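Local coordinates for Lactamase_B domain-containing protein (PDB 7EV5) that is a dinuclear zinc enzyme of the metallo-beta-lactamase fold, probably a hydrolase with both B3 beta-lactamase and glyoxalase II activity, at residues A144-D150 with T185-H191. Sequence-based numbering, arbitrary orientation.
Sequences AVLFSGD and TIVASGH. With ZN (zinc ion), chain C.
Strands 145-149 and 186-189 run parallel, their axes 4.8 Å apart at closest and crossing at -28°. Ala144, in a positive-phi conformation (56/55), forms with Val145 a G1 beta bulge opposite Tyr140 of strand 136-140; Ala144 O accepts a hydrogen bond from Ile186 N (2.9 Å). Val145 pairs with Ile186 (CA-CA 4.5 Å) and, with chi1 p, Val145 CG2 lies 3.9 Å from Ala188 CB. Leu146 then hydrogen-bonds on both sides of Val187: Leu146 N donates to Ile186 O and Leu146 O accepts from Ala188 N, each 2.8 Å. The Leu146 side chain lies on the opposite face from Val145, with Leu146 CB 3.9 Å from Thr185 CG2. Phe147, chi1 m, returns to the face of Val145, where Phe147 CD1 lies 3.7 Å from Ala188 CB and the ring stacks on Phe27 of the other sheet of the alpha-beta/beta-alpha sandwich, the metallo-beta-lactamase fold. From Ser148 the ladder loosens: Ser148 N reaches Ala188 O only weakly (3.3 Å), and a water bridges Gly149 N (2.9 Å) to the same Ala188 O (2.8 Å). Gly149 (phi/psi 58/-133) turns its O to Gly190 N (2.8 Å). Asp150 OD1 packs 3.3 Å from Gly190 CA, where a CB would clash. Past the paired residues, Asp150 OD2 and His191 NE2 each bind zinc at 2.0 Å, with a water, Asp58 and His59 completing the site; Asp150 also ligates the second zinc, with His54, His56 and His131.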
loop_
_atom_site.group_PDB
_atom_site.type_symbol
_atom_site.label_atom_id
_atom_site.label_comp_id
_atom_site.label_asym_id
_atom_site.label_seq_id
_atom_site.Cartn_x
_atom_site.Cartn_y
_atom_site.Cartn_z
ATOM N N ALA A 144 -3.529 -12.118 10.068
ATOM C CA ALA A 144 -3.525 -10.995 11.003
ATOM C C ALA A 144 -2.499 -9.928 10.617
ATOM O O ALA A 144 -1.640 -9.535 11.409
ATOM C CB ALA A 144 -3.323 -11.475 12.444
ATOM N N VAL A 145 -2.600 -9.452 9.379
ATOM C CA VAL A 145 -1.695 -8.437 8.861
ATOM C C VAL A 145 -2.509 -7.380 8.127
ATOM O O VAL A 145 -3.468 -7.703 7.417
ATOM C CB VAL A 145 -0.587 -9.043 7.965
ATOM C CG1 VAL A 145 -1.169 -9.921 6.884
ATOM C CG2 VAL A 145 0.290 -7.955 7.361
ATOM N N LEU A 146 -2.122 -6.121 8.308
ATOM C CA LEU A 146 -2.798 -4.972 7.724
ATOM C C LEU A 146 -1.818 -4.263 6.802
ATOM O O LEU A 146 -0.777 -3.771 7.251
ATOM C CB LEU A 146 -3.257 -4.017 8.830
ATOM C CG LEU A 146 -3.912 -2.709 8.369
ATOM C CD1 LEU A 146 -5.308 -2.952 7.834
ATOM C CD2 LEU A 146 -3.933 -1.721 9.541
ATOM N N PHE A 147 -2.157 -4.186 5.517
ATOM C CA PHE A 147 -1.340 -3.454 4.550
ATOM C C PHE A 147 -1.955 -2.066 4.450
ATOM O O PHE A 147 -2.888 -1.840 3.685
ATOM C CB PHE A 147 -1.301 -4.201 3.223
ATOM C CG PHE A 147 -0.801 -5.612 3.364
ATOM C CD1 PHE A 147 0.557 -5.869 3.388
ATOM C CD2 PHE A 147 -1.686 -6.671 3.510
ATOM C CE1 PHE A 147 1.036 -7.147 3.527
ATOM C CE2 PHE A 147 -1.213 -7.969 3.662
ATOM C CZ PHE A 147 0.147 -8.213 3.673
ATOM N N SER A 148 -1.429 -1.135 5.251
ATOM C CA SER A 148 -2.057 0.167 5.464
ATOM C C SER A 148 -1.303 1.332 4.825
ATOM O O SER A 148 -1.604 2.489 5.126
ATOM C CB SER A 148 -2.263 0.418 6.960
ATOM O OG SER A 148 -1.111 0.057 7.713
ATOM N N GLY A 149 -0.331 1.062 3.963
ATOM C CA GLY A 149 0.337 2.160 3.284
ATOM C C GLY A 149 0.978 3.133 4.255
ATOM O O GLY A 149 1.681 2.744 5.194
ATOM N N ASP A 150 0.745 4.428 4.027
ATOM C CA ASP A 150 1.486 5.478 4.714
ATOM C C ASP A 150 0.672 6.154 5.806
ATOM O O ASP A 150 0.924 7.312 6.127
ATOM C CB ASP A 150 2.033 6.501 3.715
ATOM C CG ASP A 150 3.131 5.932 2.825
ATOM O OD1 ASP A 150 3.441 4.729 2.938
ATOM O OD2 ASP A 150 3.655 6.698 1.986
ATOM N N THR A 185 -2.323 -7.589 15.310
ATOM C CA THR A 185 -2.244 -7.365 13.870
ATOM C C THR A 185 -0.940 -6.678 13.500
ATOM O O THR A 185 -0.586 -5.640 14.065
ATOM C CB THR A 185 -3.404 -6.475 13.427
ATOM O OG1 THR A 185 -4.640 -7.057 13.848
ATOM C CG2 THR A 185 -3.414 -6.343 11.902
ATOM N N ILE A 186 -0.229 -7.253 12.529
ATOM C CA ILE A 186 0.979 -6.610 12.026
ATOM C C ILE A 186 0.589 -5.415 11.168
ATOM O O ILE A 186 -0.293 -5.511 10.304
ATOM C CB ILE A 186 1.829 -7.617 11.239
ATOM C CG1 ILE A 186 2.470 -8.621 12.206
ATOM C CG2 ILE A 186 2.884 -6.909 10.405
ATOM C CD1 ILE A 186 3.120 -9.811 11.506
ATOM N N VAL A 187 1.219 -4.272 11.433
ATOM C CA VAL A 187 1.067 -3.085 10.597
ATOM C C VAL A 187 2.180 -3.139 9.557
ATOM O O VAL A 187 3.358 -2.918 9.867
ATOM C CB VAL A 187 1.100 -1.798 11.422
ATOM C CG1 VAL A 187 1.034 -0.571 10.513
ATOM C CG2 VAL A 187 -0.063 -1.784 12.398
ATOM N N ALA A 188 1.813 -3.495 8.325
ATOM C CA ALA A 188 2.756 -3.596 7.210
ATOM C C ALA A 188 2.596 -2.301 6.420
ATOM O O ALA A 188 1.723 -2.173 5.561
ATOM C CB ALA A 188 2.467 -4.840 6.371
ATOM N N SER A 189 3.441 -1.329 6.738
ATOM C CA SER A 189 3.321 0.036 6.255
ATOM C C SER A 189 4.289 0.309 5.113
ATOM O O SER A 189 5.129 -0.516 4.749
ATOM C CB SER A 189 3.564 1.018 7.402
ATOM O OG SER A 189 4.937 1.027 7.749
ATOM N N GLY A 190 4.138 1.490 4.521
ATOM C CA GLY A 190 4.906 1.825 3.341
ATOM C C GLY A 190 6.356 2.169 3.600
ATOM O O GLY A 190 7.140 2.172 2.654
ATOM N N HIS A 191 6.725 2.489 4.837
ATOM C CA HIS A 191 8.084 2.956 5.095
ATOM C C HIS A 191 8.539 2.461 6.457
ATOM O O HIS A 191 7.810 2.612 7.437
ATOM C CB HIS A 191 8.133 4.494 5.037
ATOM C CG HIS A 191 7.702 5.049 3.708
ATOM N ND1 HIS A 191 8.576 5.230 2.661
ATOM C CD2 HIS A 191 6.483 5.422 3.246
ATOM C CE1 HIS A 191 7.923 5.698 1.614
ATOM N NE2 HIS A 191 6.646 5.818 1.939
HETATM ZN ZN ZN C . 5.159 6.306 0.654
HETATM O O HOH W 1 1.106 -1.236 3.035
HETATM O O HOH W 2 4.405 7.976 -0.152
#